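Local coordinates for Cyclase/dehydrase (Mycobacterium smegmatis str. MC2 155, PDB 5Z8O), which is of unknown function but belongs to the START superfamily, whose helix-grip fold suggests that it binds a lipid or another hydrophobic ligand, at residues Ser49-Asp54 with Phe64-Tyr69; Phe86-Gln91 with Asp108-Val113. All blocks are in the same frame, centred on the assembly; numbering follows the deposited sequence.

Contact 1: residues Ser49-Asp54 with Phe64-Tyr69; sequences SQLRLD and FITAVY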
ATOM      1  N   SER B  49       0.964  10.366  -8.356  1.00 16.57           N
ATOM      2  CA  SER B  49      -0.031  10.906  -7.441  1.00 17.11           C
ATOM      3  C   SER B  49      -0.209  10.068  -6.182  1.00 13.59           C
ATOM      4  O   SER B  49      -0.820  10.551  -5.217  1.00 12.96           O
ATOM      5  CB  SER B  49      -1.385  11.047  -8.154  1.00 17.39           C
ATOM      6  OG  SER B  49      -1.852   9.789  -8.601  1.00 19.88           O
ATOM      7  N   GLN B  50       0.307   8.839  -6.159  1.00 14.44           N
ATOM      8  CA  GLN B  50       0.173   7.967  -5.000  1.00 16.73           C
ATOM      9  C   GLN B  50       1.346   6.997  -4.964  1.00 16.58           C
ATOM     10  O   GLN B  50       1.739   6.452  -5.999  1.00 13.81           O
ATOM     11  CB  GLN B  50      -1.154   7.194  -5.037  1.00 17.00           C
ATOM     12  CG  GLN B  50      -1.454   6.401  -3.767  1.00 17.29           C
ATOM     13  CD  GLN B  50      -2.716   5.564  -3.885  1.00 16.22           C
ATOM     14  OE1 GLN B  50      -2.966   4.941  -4.916  1.00 17.32           O
ATOM     15  NE2 GLN B  50      -3.518   5.547  -2.825  1.00 14.97           N
ATOM     16  N   LEU B  51       1.905   6.789  -3.773  1.00 15.48           N
ATOM     17  CA  LEU B  51       3.078   5.944  -3.595  1.00 11.91           C
ATOM     18  C   LEU B  51       2.829   4.896  -2.522  1.00 13.60           C
ATOM     19  O   LEU B  51       2.064   5.117  -1.581  1.00 12.78           O
ATOM     20  CB  LEU B  51       4.321   6.754  -3.189  1.00 13.83           C
ATOM     21  CG  LEU B  51       4.738   7.964  -4.017  1.00 14.68           C
ATOM     22  CD1 LEU B  51       5.844   8.725  -3.292  1.00 17.65           C
ATOM     23  CD2 LEU B  51       5.199   7.525  -5.399  1.00 18.97           C
ATOM     24  N   ARG B  52       3.508   3.759  -2.662  1.00 15.61           N
ATOM     25  CA  ARG B  52       3.729   2.829  -1.564  1.00 12.74           C
ATOM     26  C   ARG B  52       5.189   2.909  -1.140  1.00 12.41           C
ATOM     27  O   ARG B  52       6.088   2.819  -1.983  1.00 14.52           O
ATOM     28  CB  ARG B  52       3.380   1.390  -1.959  1.00 15.02           C
ATOM     29  CG  ARG B  52       3.860   0.358  -0.937  1.00 12.64           C
ATOM     30  CD  ARG B  52       3.547  -1.092  -1.329  1.00 10.91           C
ATOM     31  NE  ARG B  52       4.160  -2.021  -0.379  1.00 15.60           N
ATOM     32  CZ  ARG B  52       3.795  -3.290  -0.213  1.00 20.06           C
ATOM     33  NH1 ARG B  52       2.804  -3.803  -0.929  1.00 18.58           N
ATOM     34  NH2 ARG B  52       4.420  -4.046   0.680  1.00 20.08           N
ATOM     35  N   LEU B  53       5.424   3.071   0.162  1.00 16.55           N
ATOM     36  CA  LEU B  53       6.770   3.138   0.721  1.00 18.13           C
ATOM     37  C   LEU B  53       6.916   2.037   1.760  1.00 19.02           C
ATOM     38  O   LEU B  53       6.137   1.977   2.720  1.00 18.56           O
ATOM     39  CB  LEU B  53       7.042   4.509   1.344  1.00 21.20           C
ATOM     40  CG  LEU B  53       8.450   4.739   1.897  1.00 25.90           C
ATOM     41  CD1 LEU B  53       9.392   5.174   0.785  1.00 30.09           C
ATOM     42  CD2 LEU B  53       8.436   5.760   3.030  1.00 27.79           C
ATOM     43  N   ASP B  54       7.880   1.147   1.543  1.00 22.09           N
ATOM     44  CA  ASP B  54       8.233   0.097   2.494  1.00 23.63           C
ATOM     45  C   ASP B  54       9.488   0.471   3.274  1.00 21.00           C
ATOM     46  O   ASP B  54      10.537   0.737   2.678  1.00 13.91           O
ATOM     47  CB  ASP B  54       8.426  -1.243   1.786  1.00 22.68           C
ATOM     48  CG  ASP B  54       7.108  -1.917   1.455  1.00 26.85           C
ATOM     49  OD1 ASP B  54       6.075  -1.218   1.429  1.00 25.48           O
ATOM     50  OD2 ASP B  54       7.105  -3.148   1.237  1.00 29.66           O
ATOM     51  N   PHE B  64       3.780   2.399   4.042  1.00 20.04           N
ATOM     52  CA  PHE B  64       3.102   3.684   4.009  1.00 17.59           C
ATOM     53  C   PHE B  64       2.497   3.898   2.629  1.00 19.22           C
ATOM     54  O   PHE B  64       3.176   3.704   1.614  1.00 18.11           O
ATOM     55  CB  PHE B  64       4.095   4.787   4.365  1.00 18.82           C
ATOM     56  CG  PHE B  64       4.730   4.582   5.705  1.00 23.33           C
ATOM     57  CD1 PHE B  64       4.056   4.907   6.869  1.00 25.26           C
ATOM     58  CD2 PHE B  64       5.987   4.007   5.801  1.00 24.91           C
ATOM     59  CE1 PHE B  64       4.636   4.691   8.103  1.00 24.59           C
ATOM     60  CE2 PHE B  64       6.572   3.789   7.031  1.00 30.78           C
ATOM     61  CZ  PHE B  64       5.897   4.132   8.184  1.00 27.41           C
ATOM     62  N   ILE B  65       1.228   4.300   2.593  1.00 15.42           N
ATOM     63  CA  ILE B  65       0.548   4.674   1.359  1.00 14.63           C
ATOM     64  C   ILE B  65       0.261   6.167   1.415  1.00 12.17           C
ATOM     65  O   ILE B  65      -0.508   6.626   2.268  1.00 15.70           O
ATOM     66  CB  ILE B  65      -0.749   3.877   1.159  1.00 15.11           C
ATOM     67  CG1 ILE B  65      -0.473   2.376   1.292  1.00 19.41           C
ATOM     68  CG2 ILE B  65      -1.366   4.211  -0.192  1.00 10.04           C
ATOM     69  CD1 ILE B  65      -1.511   1.648   2.100  1.00 26.52           C
ATOM     70  N   THR B  66       0.866   6.922   0.500  1.00 16.67           N
ATOM     71  CA  THR B  66       0.888   8.376   0.585  1.00 16.29           C
ATOM     72  C   THR B  66       0.435   8.992  -0.730  1.00 20.31           C
ATOM     73  O   THR B  66       0.772   8.496  -1.808  1.00 18.90           O
ATOM     74  CB  THR B  66       2.291   8.904   0.936  1.00 25.51           C
ATOM     75  OG1 THR B  66       3.077   9.003  -0.256  1.00 37.17           O
ATOM     76  CG2 THR B  66       2.992   7.973   1.911  1.00 23.84           C
ATOM     77  N   ALA B  67      -0.328  10.076  -0.631  1.00 19.65           N
ATOM     78  CA  ALA B  67      -0.690  10.874  -1.789  1.00 17.80           C
ATOM     79  C   ALA B  67       0.370  11.944  -2.026  1.00 15.97           C
ATOM     80  O   ALA B  67       0.966  12.475  -1.084  1.00 15.41           O
ATOM     81  CB  ALA B  67      -2.060  11.527  -1.597  1.00 16.12           C
ATOM     82  N   VAL B  68       0.598  12.256  -3.299  1.00 14.83           N
ATOM     83  CA  VAL B  68       1.617  13.211  -3.716  1.00 16.94           C
ATOM     84  C   VAL B  68       0.921  14.385  -4.384  1.00 14.05           C
ATOM     85  O   VAL B  68       0.044  14.194  -5.233  1.00 18.22           O
ATOM     86  CB  VAL B  68       2.646  12.574  -4.670  1.00 14.56           C
ATOM     87  CG1 VAL B  68       3.755  13.574  -5.002  1.00 14.17           C
ATOM     88  CG2 VAL B  68       3.232  11.308  -4.059  1.00 15.18           C
ATOM     89  N   TYR B  69       1.319  15.592  -4.004  1.00 18.50           N
ATOM     90  CA  TYR B  69       0.788  16.815  -4.581  1.00 18.96           C
ATOM     91  C   TYR B  69       1.941  17.702  -5.011  1.00 18.45           C
ATOM     92  O   TYR B  69       3.069  17.565  -4.536  1.00 17.93           O
ATOM     93  CB  TYR B  69      -0.100  17.574  -3.585  1.00 16.16           C
ATOM     94  CG  TYR B  69      -1.233  16.748  -3.034  1.00 16.68           C
ATOM     95  CD1 TYR B  69      -1.072  16.000  -1.872  1.00 22.49           C
ATOM     96  CD2 TYR B  69      -2.462  16.707  -3.676  1.00 19.71           C
ATOM     97  CE1 TYR B  69      -2.105  15.239  -1.364  1.00 19.50           C
ATOM     98  CE2 TYR B  69      -3.502  15.947  -3.179  1.00 20.30           C
ATOM     99  CZ  TYR B  69      -3.319  15.216  -2.021  1.00 21.65           C
ATOM    100  OH  TYR B  69      -4.350  14.457  -1.520  1.00 22.55           O
TER
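Phe64 pairs with Leu53 through two short backbone hydrogen bonds, Phe64 N to Leu53 O and Leu53 N to Phe64 O, each 2.7 Å. Its ring carbon CD2 lies 4.1 Å from Leu53 CD2. Ile65 stands beside Gln50 on the other face of the sheet, both side chains pointing the same way. Its CG2 touches Gln50 NE2 at 3.7 Å, while that amide nitrogen bonds to Gln81 and to Gln50 of the second subunit. Thr66 forms the next hydrogen-bonded pair, with Leu51. Leu51 N reaches Thr66 O at 2.8 Å, nearly in line with the carbonyl bond. Ala67 sits opposite Gln50 in a non-hydrogen-bonded pair. Val68 N then bonds to Ser49 O at 2.9 Å, from well above the carbonyl plane. With Val68 CG1 anti to the backbone N (chi1 -176°), CG2 is left beside that N and packs 3.7 Å from Leu51 CG. On the Gln50 face, Arg52 grips Asp54 side-on through NE and NH2, and NH2 also bridges to Asp84 of the second subunit. The strands form a hairpin of the curved antiparallel helix-grip (START) sheet, between strands 34-42 and 75-83. Phe24 packs on Leu51 and Val68, while the Ile65 face meets the second subunit.

Contact 2: residues Phe86-Gln91 with Asp108-Val113; sequences FTKQEQ and DLDVEV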
ATOM      1  N   PHE B  86       1.474   5.519  12.112  1.00 21.34           N
ATOM      2  CA  PHE B  86       1.156   6.932  11.957  1.00 22.45           C
ATOM      3  C   PHE B  86      -0.299   7.128  11.561  1.00 24.53           C
ATOM      4  O   PHE B  86      -0.832   6.390  10.726  1.00 24.89           O
ATOM      5  CB  PHE B  86       2.065   7.591  10.908  1.00 23.97           C
ATOM      6  CG  PHE B  86       3.512   7.635  11.301  1.00 30.86           C
ATOM      7  CD1 PHE B  86       4.334   6.540  11.104  1.00 35.75           C
ATOM      8  CD2 PHE B  86       4.052   8.778  11.869  1.00 36.08           C
ATOM      9  CE1 PHE B  86       5.666   6.581  11.468  1.00 39.15           C
ATOM     10  CE2 PHE B  86       5.383   8.827  12.233  1.00 37.31           C
ATOM     11  CZ  PHE B  86       6.191   7.727  12.033  1.00 38.86           C
ATOM     12  N   THR B  87      -0.939   8.128  12.172  1.00 25.00           N
ATOM     13  CA  THR B  87      -2.234   8.608  11.706  1.00 25.22           C
ATOM     14  C   THR B  87      -2.110   9.782  10.744  1.00 25.27           C
ATOM     15  O   THR B  87      -3.025  10.012   9.944  1.00 28.63           O
ATOM     16  CB  THR B  87      -3.112   9.032  12.887  1.00 28.23           C
ATOM     17  OG1 THR B  87      -2.422  10.014  13.664  1.00 29.58           O
ATOM     18  CG2 THR B  87      -3.437   7.842  13.769  1.00 30.55           C
ATOM     19  N   LYS B  88      -1.007  10.523  10.804  1.00 22.53           N
ATOM     20  CA  LYS B  88      -0.779  11.669   9.935  1.00 21.25           C
ATOM     21  C   LYS B  88       0.709  11.755   9.637  1.00 22.74           C
ATOM     22  O   LYS B  88       1.538  11.534  10.524  1.00 19.65           O
ATOM     23  CB  LYS B  88      -1.268  12.973  10.587  1.00 19.33           C
ATOM     24  CG  LYS B  88      -0.907  14.251   9.832  1.00 19.97           C
ATOM     25  CD  LYS B  88      -1.497  15.484  10.519  1.00 20.75           C
ATOM     26  CE  LYS B  88      -0.761  16.745  10.122  1.00 25.67           C
ATOM     27  NZ  LYS B  88      -1.556  17.983  10.388  1.00 31.99           N
ATOM     28  N   GLN B  89       1.041  12.056   8.382  1.00 18.83           N
ATOM     29  CA  GLN B  89       2.411  12.406   8.020  1.00 20.54           C
ATOM     30  C   GLN B  89       2.348  13.290   6.783  1.00 20.25           C
ATOM     31  O   GLN B  89       2.059  12.808   5.684  1.00 20.19           O
ATOM     32  CB  GLN B  89       3.268  11.168   7.777  1.00 24.19           C
ATOM     33  CG  GLN B  89       4.732  11.492   7.534  1.00 29.63           C
ATOM     34  CD  GLN B  89       5.106  11.410   6.076  1.00 39.65           C
ATOM     35  OE1 GLN B  89       4.427  10.748   5.290  1.00 45.48           O
ATOM     36  NE2 GLN B  89       6.180  12.093   5.697  1.00 40.62           N
ATOM     37  N   GLU B  90       2.584  14.586   6.970  1.00 19.08           N
ATOM     38  CA  GLU B  90       2.564  15.558   5.887  1.00 17.78           C
ATOM     39  C   GLU B  90       3.956  16.156   5.749  1.00 18.30           C
ATOM     40  O   GLU B  90       4.482  16.733   6.707  1.00 19.11           O
ATOM     41  CB  GLU B  90       1.521  16.639   6.160  1.00 21.80           C
ATOM     42  CG  GLU B  90       0.101  16.095   6.214  1.00 25.03           C
ATOM     43  CD  GLU B  90      -0.923  17.172   6.507  1.00 25.69           C
ATOM     44  OE1 GLU B  90      -0.517  18.339   6.682  1.00 22.85           O
ATOM     45  OE2 GLU B  90      -2.127  16.846   6.588  1.00 27.77           O
ATOM     46  N   GLN B  91       4.562  15.990   4.572  1.00 18.60           N
ATOM     47  CA  GLN B  91       5.936  16.415   4.335  1.00 20.69           C
ATOM     48  C   GLN B  91       6.002  17.272   3.079  1.00 21.05           C
ATOM     49  O   GLN B  91       5.498  16.873   2.025  1.00 20.32           O
ATOM     50  CB  GLN B  91       6.872  15.211   4.208  1.00 22.15           C
ATOM     51  CG  GLN B  91       8.335  15.597   4.076  1.00 29.92           C
ATOM     52  CD  GLN B  91       9.270  14.439   4.343  1.00 32.35           C
ATOM     53  OE1 GLN B  91      10.077  14.484   5.268  1.00 31.03           O
ATOM     54  NE2 GLN B  91       9.171  13.396   3.527  1.00 38.10           N
ATOM     55  N   ASP B 108       9.548  20.549   5.559  1.00 22.99           N
ATOM     56  CA  ASP B 108       8.660  20.582   6.713  1.00 26.77           C
ATOM     57  C   ASP B 108       8.039  19.206   6.901  1.00 24.74           C
ATOM     58  O   ASP B 108       7.615  18.574   5.930  1.00 21.39           O
ATOM     59  CB  ASP B 108       7.552  21.623   6.542  1.00 31.37           C
ATOM     60  CG  ASP B 108       8.089  23.026   6.391  1.00 40.93           C
ATOM     61  OD1 ASP B 108       7.404  23.850   5.755  1.00 48.14           O
ATOM     62  OD2 ASP B 108       9.193  23.307   6.902  1.00 41.04           O
ATOM     63  N   LEU B 109       7.974  18.742   8.148  1.00 26.01           N
ATOM     64  CA  LEU B 109       7.410  17.433   8.450  1.00 20.95           C
ATOM     65  C   LEU B 109       6.460  17.549   9.632  1.00 25.00           C
ATOM     66  O   LEU B 109       6.854  18.009  10.708  1.00 26.44           O
ATOM     67  CB  LEU B 109       8.515  16.417   8.738  1.00 23.65           C
ATOM     68  CG  LEU B 109       8.038  15.028   9.157  1.00 21.89           C
ATOM     69  CD1 LEU B 109       7.386  14.308   7.973  1.00 23.27           C
ATOM     70  CD2 LEU B 109       9.194  14.219   9.721  1.00 20.03           C
ATOM     71  N   ASP B 110       5.211  17.139   9.424  1.00 25.63           N
ATOM     72  CA  ASP B 110       4.150  17.245  10.419  1.00 28.64           C
ATOM     73  C   ASP B 110       3.548  15.858  10.593  1.00 27.04           C
ATOM     74  O   ASP B 110       2.859  15.366   9.693  1.00 23.90           O
ATOM     75  CB  ASP B 110       3.094  18.266   9.988  1.00 33.47           C
ATOM     76  CG  ASP B 110       2.145  18.631  11.108  1.00 38.16           C
ATOM     77  OD1 ASP B 110       2.459  18.323  12.276  1.00 38.92           O
ATOM     78  OD2 ASP B 110       1.094  19.239  10.819  1.00 41.93           O
ATOM     79  N   VAL B 111       3.812  15.219  11.735  1.00 25.73           N
ATOM     80  CA  VAL B 111       3.422  13.830  11.941  1.00 26.40           C
ATOM     81  C   VAL B 111       2.553  13.693  13.188  1.00 28.47           C
ATOM     82  O   VAL B 111       2.613  14.494  14.125  1.00 26.50           O
ATOM     83  CB  VAL B 111       4.644  12.890  12.036  1.00 26.96           C
ATOM     84  CG1 VAL B 111       5.500  13.005  10.795  1.00 27.89           C
ATOM     85  CG2 VAL B 111       5.465  13.206  13.270  1.00 34.31           C
ATOM     86  N   GLU B 112       1.748  12.631  13.181  1.00 32.40           N
ATOM     87  CA  GLU B 112       0.930  12.176  14.298  1.00 34.46           C
ATOM     88  C   GLU B 112       1.180  10.678  14.403  1.00 30.41           C
ATOM     89  O   GLU B 112       1.134   9.979  13.386  1.00 27.12           O
ATOM     90  CB  GLU B 112      -0.573  12.390  14.033  1.00 39.97           C
ATOM     91  CG  GLU B 112      -1.233  13.773  14.168  1.00 48.90           C
ATOM     92  CD  GLU B 112      -0.822  14.575  15.374  1.00 58.53           C
ATOM     93  OE1 GLU B 112      -0.634  15.800  15.234  1.00 60.04           O
ATOM     94  OE2 GLU B 112      -0.705  13.987  16.467  1.00 61.86           O
ATOM     95  N   VAL B 113       1.429  10.173  15.607  1.00 29.00           N
ATOM     96  CA  VAL B 113       1.666   8.743  15.780  1.00 27.96           C
ATOM     97  C   VAL B 113       0.439   8.132  16.442  1.00 23.62           C
ATOM     98  O   VAL B 113      -0.294   8.803  17.176  1.00 26.62           O
ATOM     99  CB  VAL B 113       2.948   8.438  16.585  1.00 32.40           C
ATOM    100  CG1 VAL B 113       4.182   8.879  15.807  1.00 34.11           C
ATOM    101  CG2 VAL B 113       2.900   9.109  17.940  1.00 32.98           C
TER
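A classic beta bulge in strand 86-97 sets two residues, Thr87 and Lys88, against the one residue Glu112. Thr87 N bonds to Glu112 O at 3.0 Å, bent to 137° at the hydrogen and placed above the carbonyl plane. Lys88 N reaches the same oxygen in a weak bond of 3.4 Å. The return bond, Glu112 N to Lys88 O, is firmer at 2.9 Å. Before the bulge, Phe86 pairs with Val113. The edge of its ring at CE2 meets Val111 CB, and Phe86 CE2 lies 3.8 Å from Val113 CG1.

Beyond the bulge the register is regular, and Glu90 and Asp110 exchange two backbone hydrogen bonds. One face is apolar with two amides, the other charged. On the first, Gln89 CG packs against Val111 CG1 at 3.7 Å. Leu109 CD1 touches the amide ends of both Gln89 and Gln91, and is 3.4 Å from Gln89 NE2. Leu109 and Val111 also touch helix 119-144, through Ala126 and Val122. On the other face, the Lys88 chain runs out extended, with CG anti to the backbone N (chi1 172°). It crosses Asp110 and brings NZ to 3.0 Å from Asp110 OD2, above the carboxylate plane. Glu90 OE1 is a second, long partner of NZ.

The carboxylates of Glu90 and Asp110 come near each other, so the nearby Lys88 ammonium probably offsets their repulsion. Charge thus gathers on the face turned from the helix, while the Leu109 and Val111 face carries the apolar packing, together with the Gln89 and Gln91 amides.

Overall arrangement
Both contacts are antiparallel hairpins of one curved sheet, the sheet that wraps helix 119-144 in a helix-grip fold. Contact 1 is buried and contact 2 lies at the surface. Their centres are 13 Å apart, with strand 75-83 between the two hairpins. They touch directly where Phe64 CE1 packs 3.5 Å from Phe86 CD1. Contact 1 keeps an even register, and its Gln50 and Arg52 bond to the second subunit. Contact 2 is interrupted by a bulge, and no other chain of the assembly touches it. Contact 2 packs on helix 119-144, contact 1 on the loop residue Phe24. In contact 1 Arg52 also pairs within its strand; in contact 2 Lys88 and Asp110 join strands.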